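Local coordinates for protein iota-carrageenase (Alteromonas sp. ATCC 43554, PDB 1KTW) that hydrolyses the beta-1,4 linkages of iota-carrageenan, a sulfated galactan of red algal cell walls, with inversion of anomeric configuration, at residues E218-L223 with G252-K257; K154-S159 with N186-Y191; N234-N239 with D260-N265. All blocks are in the same frame, centred on the assembly; numbering follows the deposited sequence.

Interaction 1 of 3, residues E218-L223 with G252-K257; sequences ETDNLL and GPHFMK. With DGS (3,6-anhydro-2-O-sulfo-alpha-D-galactopyranose), chain D.
Glu218 and His254 meet at an angle, carboxylate and imidazole planes turned 52° apart, and Glu218 OE2 lies at the edge of the ring. The two segments follow parallel strands 216-218 and 250-252 on neighbouring coils of the beta-helix. His254 NE2 donates to Glu218 OE2 over 3.0 Å in a nearly straight bond that stays close to the ring plane but reaches the oxygen on its anti side. An extended glutamate chain, with CG anti to the backbone N (chi1 -172°), carries the carboxylate out to this point. Asp220 lies alongside the imidazole, pointing the same way, and its CB sits over the centre of one ring face, 3.5 Å from the centroid, in a CH-pi contact. Phe255 receives backbone instead: its CZ comes within 3.5 Å of Asn221 O, met at the ring edge. Thr219 adds a weak hydrogen bond from OG1 to Pro253 O. Asn221 suits the start of helix 222-227, since its OD1 caps Leu223 N. The sugar 3,6-anhydro-2-O-sulfo-galactose donates from O4 to Glu218 OE2 over 2.8 Å, and Arg216 forms a salt bridge with Glu218 OE1. Glu218 OE2 is thus gripped from two sources, and His254, a second-shell partner, probably fixes the carboxylate's direction.

Interaction 2 of 3, residues K154-S159 with N186-Y191; sequences KTIFAS and NALFGY. With NA (sodium ion), chain J; DGS (3,6-anhydro-2-O-sulfo-alpha-D-galactopyranose), chain D.
Tyr191 lays its ring against the backbone of Ile156 and Phe157, joining two loops that project from successive turns of the parallel beta-helix. This is the tight part: Phe157 N stands 3.3 Å above the ring centre, and Ile156 CG2 reaches Tyr191 OH at 3.5 Å. A broad flat ring suits a place where peptide must be covered; an alanine here would probably leave the 156-157 backbone without its cover and Ile156 CG2 without its neighbour. Beside it, Ile156 and Leu188 run side by side, their CD1 and CD2 methyls 3.9 Å apart. The looser side is a long polar crossing instead of a ring packed on peptide. There Lys154 crosses Asn186 at about a right angle, and a bend at chi4 (68°) brings NZ onto a lone pair of Asn186 OD1 in the carbonyl plane, 2.9 Å away. The same ammonium also bonds to Trp462 O and makes a cation-pi contact with the indole. Between the two ends, a water bridges Leu188 N and Thr155 O. Thr155, whose hydroxyl is also hydrogen-bonded to Asp152, places OG1 on the sodium ion. Ile156 O, Phe157 O and Leu132 O bind it too, and a second water, 2.4 Å from the metal, donates to Ser159 OG at 2.9 Å.

Interaction 3 of 3, residues N234-N239 with D260-N265; sequences NIFADN and DVQVTN
Asp238 swings its CG opposite the backbone N (chi1 178°), while Thr264 tucks OG1 between its own N and carbonyl carbon (chi1 53°), and with these torsions Thr264 and Asn265 both reach Asp238 OD1. Thr264 OG1 donates to it at 2.7 Å from the anti side, somewhat out of the carboxylate plane, and Asn265 ND2 donates at 2.9 Å to the syn lone pair. Two bonds on one oxygen probably restrict the carboxylate's rotation. On the same face Phe236 presents its ring edge to Gln262 NE2, 3.9 Å from Phe236 CD2, with amide and ring nearly perpendicular; Gln262 OE1 is taken by the backbone N of Lys4. On the other face are Ile235, Ala237, Val261 and Val263, small or branched aliphatics that suit a buried surface. Ile235 CB lies 4.1 Å from Val261 CG2, and both Ile235 and Ala237 also touch Phe204. Backbone bonds alternate between the strands, as with Gln262 N to Ile235 O at 3.0 Å. Asn239 and Asn265, paired in register, both take the left-handed conformation that asparagine tolerates well. In-register parallel pairing, with aliphatic residues stacked inside and asparagines aligned, is typical of the right-handed parallel beta-helix of pectate lyase-like enzymes.

Interaction 2 closes before the others open; interactions 1 and 3 then alternate along the chain, 218-223, 234-239, 252-257 and 260-265, because both join the same neighbouring turns of the beta-helix. Helix 222-227 leads from the first segment of interaction 1 to strand 231-243 of interaction 3, and a short loop connects their second segments. The centre of interaction 1 lies about 19 Å from that of each of the others, and the centres of interactions 2 and 3 are about 23 Å apart. Interactions 1 and 2 approach the same bound sugar; interaction 3 joins coils away from it. Sugar contact and framework thus share two turns in interactions 1 and 3, while interaction 2 uses earlier ones.

Interaction 1 of 3, residues E218-L223 with G252-K257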
loop_
_atom_site.group_PDB
_atom_site.type_symbol
_atom_site.label_atom_id
_atom_site.label_comp_id
_atom_site.label_asym_id
_atom_site.label_seq_id
_atom_site.Cartn_x
_atom_site.Cartn_y
_atom_site.Cartn_z
ATOM N N GLU A 218 -5.880 -2.220 1.577
ATOM C CA GLU A 218 -7.022 -1.563 0.951
ATOM C C GLU A 218 -7.306 -2.321 -0.345
ATOM O O GLU A 218 -6.683 -2.081 -1.385
ATOM C CB GLU A 218 -6.671 -0.076 0.688
ATOM C CG GLU A 218 -7.845 0.783 0.222
ATOM C CD GLU A 218 -7.492 2.274 0.122
ATOM O OE1 GLU A 218 -6.290 2.609 0.041
ATOM O OE2 GLU A 218 -8.418 3.108 0.113
ATOM N N THR A 219 -8.272 -3.233 -0.264
ATOM C CA THR A 219 -8.631 -4.141 -1.360
ATOM C C THR A 219 -9.664 -3.616 -2.357
ATOM O O THR A 219 -10.830 -4.037 -2.329
ATOM C CB THR A 219 -9.128 -5.470 -0.735
ATOM O OG1 THR A 219 -10.239 -5.195 0.134
ATOM C CG2 THR A 219 -8.036 -6.090 0.122
ATOM N N ASP A 220 -9.230 -2.755 -3.283
ATOM C CA ASP A 220 -10.166 -2.130 -4.220
ATOM C C ASP A 220 -9.954 -2.253 -5.736
ATOM O O ASP A 220 -10.503 -1.452 -6.503
ATOM C CB ASP A 220 -10.299 -0.644 -3.863
ATOM C CG ASP A 220 -9.001 0.135 -4.074
ATOM O OD1 ASP A 220 -7.983 -0.477 -4.466
ATOM O OD2 ASP A 220 -8.992 1.366 -3.861
ATOM N N ASN A 221 -9.174 -3.233 -6.173
ATOM C CA ASN A 221 -8.930 -3.444 -7.603
ATOM C C ASN A 221 -10.268 -3.727 -8.305
ATOM O O ASN A 221 -11.020 -4.602 -7.884
ATOM C CB ASN A 221 -7.997 -4.647 -7.794
ATOM C CG ASN A 221 -7.528 -4.804 -9.216
ATOM O OD1 ASN A 221 -8.321 -4.710 -10.160
ATOM N ND2 ASN A 221 -6.230 -5.059 -9.389
ATOM N N LEU A 222 -10.548 -3.003 -9.386
ATOM C CA LEU A 222 -11.799 -3.184 -10.128
ATOM C C LEU A 222 -12.040 -4.593 -10.702
ATOM O O LEU A 222 -13.190 -5.039 -10.793
ATOM C CB LEU A 222 -11.889 -2.141 -11.247
ATOM C CG LEU A 222 -11.987 -0.690 -10.753
ATOM C CD1 LEU A 222 -11.942 0.283 -11.936
ATOM C CD2 LEU A 222 -13.279 -0.512 -9.951
ATOM N N LEU A 223 -10.979 -5.290 -11.099
ATOM C CA LEU A 223 -11.134 -6.650 -11.626
ATOM C C LEU A 223 -11.836 -7.522 -10.582
ATOM O O LEU A 223 -12.670 -8.367 -10.923
ATOM C CB LEU A 223 -9.769 -7.277 -11.946
ATOM C CG LEU A 223 -9.118 -7.054 -13.310
ATOM C CD1 LEU A 223 -7.724 -7.672 -13.321
ATOM C CD2 LEU A 223 -9.978 -7.687 -14.398
ATOM N N GLY A 252 -8.916 -1.250 4.900
ATOM C CA GLY A 252 -9.944 -0.578 4.105
ATOM C C GLY A 252 -10.471 -1.568 3.068
ATOM O O GLY A 252 -9.963 -1.626 1.956
ATOM N N PRO A 253 -11.527 -2.331 3.386
ATOM C CA PRO A 253 -12.080 -3.329 2.461
ATOM C C PRO A 253 -12.891 -2.902 1.243
ATOM O O PRO A 253 -13.089 -3.705 0.324
ATOM C CB PRO A 253 -12.894 -4.219 3.388
ATOM C CG PRO A 253 -13.481 -3.203 4.341
ATOM C CD PRO A 253 -12.299 -2.292 4.644
ATOM N N HIS A 254 -13.352 -1.654 1.208
ATOM C CA HIS A 254 -14.191 -1.206 0.096
ATOM C C HIS A 254 -15.367 -2.198 -0.069
ATOM O O HIS A 254 -16.141 -2.375 0.874
ATOM C CB HIS A 254 -13.355 -1.055 -1.197
ATOM C CG HIS A 254 -12.416 0.121 -1.174
ATOM N ND1 HIS A 254 -12.520 1.174 -2.059
ATOM C CD2 HIS A 254 -11.378 0.421 -0.355
ATOM C CE1 HIS A 254 -11.585 2.073 -1.787
ATOM N NE2 HIS A 254 -10.878 1.641 -0.758
ATOM N N PHE A 255 -15.484 -2.857 -1.233
ATOM C CA PHE A 255 -16.576 -3.811 -1.538
ATOM C C PHE A 255 -16.250 -5.296 -1.312
ATOM O O PHE A 255 -17.116 -6.156 -1.500
ATOM C CB PHE A 255 -16.961 -3.665 -3.013
ATOM C CG PHE A 255 -15.784 -3.853 -3.944
ATOM C CD1 PHE A 255 -15.313 -5.134 -4.249
ATOM C CD2 PHE A 255 -15.066 -2.751 -4.402
ATOM C CE1 PHE A 255 -14.134 -5.308 -4.988
ATOM C CE2 PHE A 255 -13.887 -2.911 -5.141
ATOM C CZ PHE A 255 -13.421 -4.192 -5.431
ATOM N N MET A 256 -15.012 -5.591 -0.926
ATOM C CA MET A 256 -14.541 -6.967 -0.755
ATOM C C MET A 256 -14.683 -7.639 0.614
ATOM O O MET A 256 -14.428 -7.020 1.661
ATOM C CB MET A 256 -13.063 -7.012 -1.175
ATOM C CG MET A 256 -12.388 -8.364 -1.023
ATOM S SD MET A 256 -13.136 -9.645 -2.056
ATOM C CE MET A 256 -13.401 -8.730 -3.583
ATOM N N LYS A 257 -15.085 -8.912 0.609
ATOM C CA LYS A 257 -15.185 -9.667 1.859
ATOM C C LYS A 257 -13.843 -10.397 2.066
ATOM O O LYS A 257 -13.549 -11.381 1.377
ATOM C CB LYS A 257 -16.307 -10.703 1.808
ATOM C CG LYS A 257 -16.463 -11.431 3.127
ATOM C CD LYS A 257 -17.303 -12.691 3.017
ATOM C CE LYS A 257 -17.305 -13.448 4.345
ATOM N NZ LYS A 257 -18.093 -14.707 4.263
HETATM C C1 DGS D . -9.563 8.635 -0.003
HETATM C C2 DGS D . -8.420 7.916 0.725
HETATM C C3 DGS D . -8.319 6.467 0.216
HETATM C C4 DGS D . -8.067 6.462 -1.274
HETATM C C5 DGS D . -9.424 6.924 -1.756
HETATM C C6 DGS D . -10.340 6.078 -0.849
HETATM O O2 DGS D . -7.223 8.732 0.651
HETATM O O3 DGS D . -9.628 5.879 0.397
HETATM O O4 DGS D . -7.816 5.126 -1.694
HETATM O O5 DGS D . -9.564 8.335 -1.416
HETATM O O7 DGS D . -4.837 9.267 1.205
HETATM O O8 DGS D . -5.553 6.888 1.124
HETATM O O9 DGS D . -6.245 8.230 2.873
HETATM S S DGS D . -5.906 8.289 1.435
#

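Interaction 2 of 3, residues K154-S159 with N186-Y191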
loop_
_atom_site.group_PDB
_atom_site.type_symbol
_atom_site.label_atom_id
_atom_site.label_comp_id
_atom_site.label_asym_id
_atom_site.label_seq_id
_atom_site.Cartn_x
_atom_site.Cartn_y
_atom_site.Cartn_z
ATOM N N LYS A 154 8.000 10.858 -4.483
ATOM C CA LYS A 154 6.548 11.036 -4.519
ATOM C C LYS A 154 5.849 10.506 -5.787
ATOM O O LYS A 154 4.947 11.148 -6.336
ATOM C CB LYS A 154 6.184 12.508 -4.279
ATOM C CG LYS A 154 6.471 12.985 -2.840
ATOM C CD LYS A 154 5.768 14.327 -2.534
ATOM C CE LYS A 154 5.931 14.774 -1.078
ATOM N NZ LYS A 154 7.339 15.146 -0.743
ATOM N N THR A 155 6.254 9.323 -6.249
ATOM C CA THR A 155 5.638 8.716 -7.435
ATOM C C THR A 155 4.234 8.160 -7.159
ATOM O O THR A 155 3.842 7.981 -6.007
ATOM C CB THR A 155 6.482 7.535 -7.949
ATOM O OG1 THR A 155 6.571 6.527 -6.926
ATOM C CG2 THR A 155 7.888 8.012 -8.341
ATOM N N ILE A 156 3.490 7.877 -8.225
ATOM C CA ILE A 156 2.164 7.277 -8.105
ATOM C C ILE A 156 2.403 5.761 -7.884
ATOM O O ILE A 156 3.462 5.247 -8.289
ATOM C CB ILE A 156 1.354 7.477 -9.417
ATOM C CG1 ILE A 156 1.247 8.975 -9.763
ATOM C CG2 ILE A 156 -0.000 6.852 -9.297
ATOM C CD1 ILE A 156 0.585 9.836 -8.707
ATOM N N PHE A 157 1.437 5.074 -7.253
ATOM C CA PHE A 157 1.476 3.623 -6.963
ATOM C C PHE A 157 2.322 3.206 -5.757
ATOM O O PHE A 157 3.393 3.771 -5.516
ATOM C CB PHE A 157 1.993 2.818 -8.172
ATOM C CG PHE A 157 1.082 2.855 -9.377
ATOM C CD1 PHE A 157 -0.190 2.290 -9.325
ATOM C CD2 PHE A 157 1.483 3.495 -10.546
ATOM C CE1 PHE A 157 -1.057 2.371 -10.426
ATOM C CE2 PHE A 157 0.631 3.583 -11.652
ATOM C CZ PHE A 157 -0.641 3.022 -11.590
ATOM N N ALA A 158 1.848 2.199 -5.016
ATOM C CA ALA A 158 2.606 1.659 -3.877
ATOM C C ALA A 158 3.781 0.896 -4.491
ATOM O O ALA A 158 3.693 0.451 -5.633
ATOM C CB ALA A 158 1.728 0.701 -3.040
ATOM N N SER A 159 4.868 0.741 -3.742
ATOM C CA SER A 159 6.061 0.061 -4.248
ATOM C C SER A 159 5.928 -1.439 -4.539
ATOM O O SER A 159 6.508 -1.937 -5.504
ATOM C CB SER A 159 7.239 0.290 -3.289
ATOM O OG SER A 159 7.632 1.656 -3.283
ATOM N N ASN A 186 10.461 9.344 1.466
ATOM C CA ASN A 186 9.694 10.293 0.644
ATOM C C ASN A 186 8.552 9.733 -0.220
ATOM O O ASN A 186 8.521 9.938 -1.438
ATOM C CB ASN A 186 10.676 11.100 -0.240
ATOM C CG ASN A 186 10.088 12.435 -0.723
ATOM O OD1 ASN A 186 9.217 13.019 -0.075
ATOM N ND2 ASN A 186 10.584 12.926 -1.855
ATOM N N ALA A 187 7.601 9.045 0.410
ATOM C CA ALA A 187 6.453 8.492 -0.317
ATOM C C ALA A 187 5.355 9.543 -0.436
ATOM O O ALA A 187 5.240 10.418 0.420
ATOM C CB ALA A 187 5.883 7.275 0.424
ATOM N N LEU A 188 4.544 9.439 -1.488
ATOM C CA LEU A 188 3.414 10.341 -1.690
ATOM C C LEU A 188 2.293 9.870 -0.730
ATOM O O LEU A 188 2.134 8.661 -0.494
ATOM C CB LEU A 188 2.957 10.269 -3.146
ATOM C CG LEU A 188 1.735 11.089 -3.591
ATOM C CD1 LEU A 188 1.960 12.596 -3.319
ATOM C CD2 LEU A 188 1.480 10.810 -5.084
ATOM N N PHE A 189 1.519 10.799 -0.179
ATOM C CA PHE A 189 0.475 10.426 0.791
ATOM C C PHE A 189 -0.533 9.330 0.413
ATOM O O PHE A 189 -0.938 8.547 1.272
ATOM C CB PHE A 189 -0.323 11.665 1.247
ATOM C CG PHE A 189 -1.246 12.216 0.199
ATOM C CD1 PHE A 189 -0.756 13.032 -0.824
ATOM C CD2 PHE A 189 -2.602 11.893 0.211
ATOM C CE1 PHE A 189 -1.611 13.514 -1.820
ATOM C CE2 PHE A 189 -3.465 12.368 -0.777
ATOM C CZ PHE A 189 -2.971 13.180 -1.800
ATOM N N GLY A 190 -0.947 9.274 -0.849
ATOM C CA GLY A 190 -1.935 8.284 -1.251
ATOM C C GLY A 190 -1.431 6.866 -1.473
ATOM O O GLY A 190 -2.221 5.959 -1.775
ATOM N N TYR A 191 -0.126 6.662 -1.304
ATOM C CA TYR A 191 0.459 5.353 -1.536
ATOM C C TYR A 191 1.348 4.896 -0.387
ATOM O O TYR A 191 0.938 4.995 0.774
ATOM C CB TYR A 191 1.203 5.394 -2.878
ATOM C CG TYR A 191 0.270 5.833 -3.990
ATOM C CD1 TYR A 191 -0.615 4.925 -4.580
ATOM C CD2 TYR A 191 0.201 7.174 -4.387
ATOM C CE1 TYR A 191 -1.552 5.337 -5.541
ATOM C CE2 TYR A 191 -0.738 7.607 -5.348
ATOM C CZ TYR A 191 -1.606 6.674 -5.918
ATOM O OH TYR A 191 -2.520 7.060 -6.867
HETATM NA NA NA J . 5.316 4.429 -6.826
HETATM C C1 DGS D . -9.563 8.635 -0.003
HETATM C C2 DGS D . -8.420 7.916 0.725
HETATM C C3 DGS D . -8.319 6.467 0.216
HETATM C C4 DGS D . -8.067 6.462 -1.274
HETATM C C5 DGS D . -9.424 6.924 -1.756
HETATM C C6 DGS D . -10.340 6.078 -0.849
HETATM O O2 DGS D . -7.223 8.732 0.651
HETATM O O3 DGS D . -9.628 5.879 0.397
HETATM O O4 DGS D . -7.816 5.126 -1.694
HETATM O O5 DGS D . -9.564 8.335 -1.416
HETATM O O7 DGS D . -4.837 9.267 1.205
HETATM O O8 DGS D . -5.553 6.888 1.124
HETATM O O9 DGS D . -6.245 8.230 2.873
HETATM S S DGS D . -5.906 8.289 1.435
HETATM O O HOH W 1 5.118 7.584 -3.656
HETATM O O HOH W 2 6.892 3.890 -5.056
#

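Interaction 3 of 3, residues N234-N239 with D260-N265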
loop_
_atom_site.group_PDB
_atom_site.type_symbol
_atom_site.label_atom_id
_atom_site.label_comp_id
_atom_site.label_asym_id
_atom_site.label_seq_id
_atom_site.Cartn_x
_atom_site.Cartn_y
_atom_site.Cartn_z
ATOM N N ASN A 234 -5.658 -15.081 6.032
ATOM C CA ASN A 234 -4.529 -15.672 6.743
ATOM C C ASN A 234 -3.221 -14.886 6.596
ATOM O O ASN A 234 -2.183 -15.435 6.244
ATOM C CB ASN A 234 -4.351 -17.123 6.277
ATOM C CG ASN A 234 -5.513 -18.003 6.700
ATOM O OD1 ASN A 234 -5.843 -18.070 7.891
ATOM N ND2 ASN A 234 -6.152 -18.668 5.735
ATOM N N ILE A 235 -3.291 -13.596 6.908
ATOM C CA ILE A 235 -2.152 -12.688 6.808
ATOM C C ILE A 235 -1.537 -12.414 8.190
ATOM O O ILE A 235 -2.261 -12.225 9.175
ATOM C CB ILE A 235 -2.599 -11.334 6.191
ATOM C CG1 ILE A 235 -3.363 -11.563 4.879
ATOM C CG2 ILE A 235 -1.391 -10.412 6.010
ATOM C CD1 ILE A 235 -2.583 -12.324 3.771
ATOM N N PHE A 236 -0.208 -12.406 8.256
ATOM C CA PHE A 236 0.532 -12.132 9.498
ATOM C C PHE A 236 1.539 -11.006 9.248
ATOM O O PHE A 236 2.113 -10.935 8.167
ATOM C CB PHE A 236 1.311 -13.366 9.980
ATOM C CG PHE A 236 0.432 -14.493 10.478
ATOM C CD1 PHE A 236 -0.150 -15.392 9.580
ATOM C CD2 PHE A 236 0.165 -14.629 11.838
ATOM C CE1 PHE A 236 -0.997 -16.425 10.036
ATOM C CE2 PHE A 236 -0.675 -15.653 12.306
ATOM C CZ PHE A 236 -1.258 -16.550 11.396
ATOM N N ALA A 237 1.759 -10.155 10.257
ATOM C CA ALA A 237 2.700 -9.034 10.152
ATOM C C ALA A 237 3.336 -8.702 11.515
ATOM O O ALA A 237 2.702 -8.892 12.563
ATOM C CB ALA A 237 1.975 -7.802 9.595
ATOM N N ASP A 238 4.572 -8.197 11.492
ATOM C CA ASP A 238 5.322 -7.848 12.722
ATOM C C ASP A 238 6.337 -6.723 12.468
ATOM O O ASP A 238 7.017 -6.722 11.448
ATOM C CB ASP A 238 6.082 -9.083 13.251
ATOM C CG ASP A 238 6.925 -8.780 14.501
ATOM O OD1 ASP A 238 6.353 -8.428 15.556
ATOM O OD2 ASP A 238 8.158 -8.900 14.426
ATOM N N ASN A 239 6.427 -5.786 13.413
ATOM C CA ASN A 239 7.358 -4.652 13.337
ATOM C C ASN A 239 7.129 -3.811 12.084
ATOM O O ASN A 239 7.961 -3.792 11.161
ATOM C CB ASN A 239 8.817 -5.144 13.393
ATOM C CG ASN A 239 9.815 -4.000 13.639
ATOM O OD1 ASN A 239 9.453 -2.960 14.192
ATOM N ND2 ASN A 239 11.077 -4.202 13.246
ATOM N N ASP A 260 -9.003 -13.309 7.828
ATOM C CA ASP A 260 -8.319 -12.940 9.071
ATOM C C ASP A 260 -6.910 -12.337 8.963
ATOM O O ASP A 260 -6.139 -12.706 8.080
ATOM C CB ASP A 260 -8.241 -14.155 9.997
ATOM C CG ASP A 260 -9.585 -14.849 10.191
ATOM O OD1 ASP A 260 -10.652 -14.196 10.076
ATOM O OD2 ASP A 260 -9.562 -16.061 10.483
ATOM N N VAL A 261 -6.577 -11.436 9.901
ATOM C CA VAL A 261 -5.250 -10.785 9.950
ATOM C C VAL A 261 -4.727 -10.626 11.389
ATOM O O VAL A 261 -5.491 -10.275 12.291
ATOM C CB VAL A 261 -5.285 -9.357 9.327
ATOM C CG1 VAL A 261 -3.874 -8.745 9.358
ATOM C CG2 VAL A 261 -5.822 -9.407 7.888
ATOM N N GLN A 262 -3.438 -10.901 11.609
ATOM C CA GLN A 262 -2.812 -10.710 12.924
ATOM C C GLN A 262 -1.588 -9.798 12.789
ATOM O O GLN A 262 -0.737 -10.046 11.938
ATOM C CB GLN A 262 -2.326 -12.027 13.541
ATOM C CG GLN A 262 -1.567 -11.780 14.862
ATOM C CD GLN A 262 -1.142 -13.053 15.579
ATOM O OE1 GLN A 262 -1.968 -13.753 16.172
ATOM N NE2 GLN A 262 0.155 -13.361 15.520
ATOM N N VAL A 263 -1.493 -8.774 13.640
ATOM C CA VAL A 263 -0.362 -7.828 13.614
ATOM C C VAL A 263 0.249 -7.616 15.003
ATOM O O VAL A 263 -0.482 -7.463 15.990
ATOM C CB VAL A 263 -0.815 -6.445 13.072
ATOM C CG1 VAL A 263 0.390 -5.482 12.981
ATOM C CG2 VAL A 263 -1.490 -6.612 11.698
ATOM N N THR A 264 1.583 -7.618 15.085
ATOM C CA THR A 264 2.284 -7.376 16.359
ATOM C C THR A 264 3.373 -6.291 16.210
ATOM O O THR A 264 4.012 -6.191 15.164
ATOM C CB THR A 264 2.972 -8.674 16.914
ATOM O OG1 THR A 264 3.810 -9.255 15.900
ATOM C CG2 THR A 264 1.915 -9.707 17.380
ATOM N N ASN A 265 3.565 -5.482 17.257
ATOM C CA ASN A 265 4.596 -4.439 17.275
ATOM C C ASN A 265 4.497 -3.351 16.203
ATOM O O ASN A 265 5.294 -3.318 15.250
ATOM C CB ASN A 265 5.986 -5.096 17.223
ATOM C CG ASN A 265 6.251 -5.966 18.435
ATOM O OD1 ASN A 265 6.094 -5.513 19.575
ATOM N ND2 ASN A 265 6.646 -7.222 18.202
HETATM O O HOH W 3 -8.838 -16.040 6.943
HETATM O O HOH W 4 -4.187 -14.292 10.414
HETATM O O HOH W 5 2.012 -11.389 14.030
HETATM O O HOH W 6 7.582 -1.154 15.141
#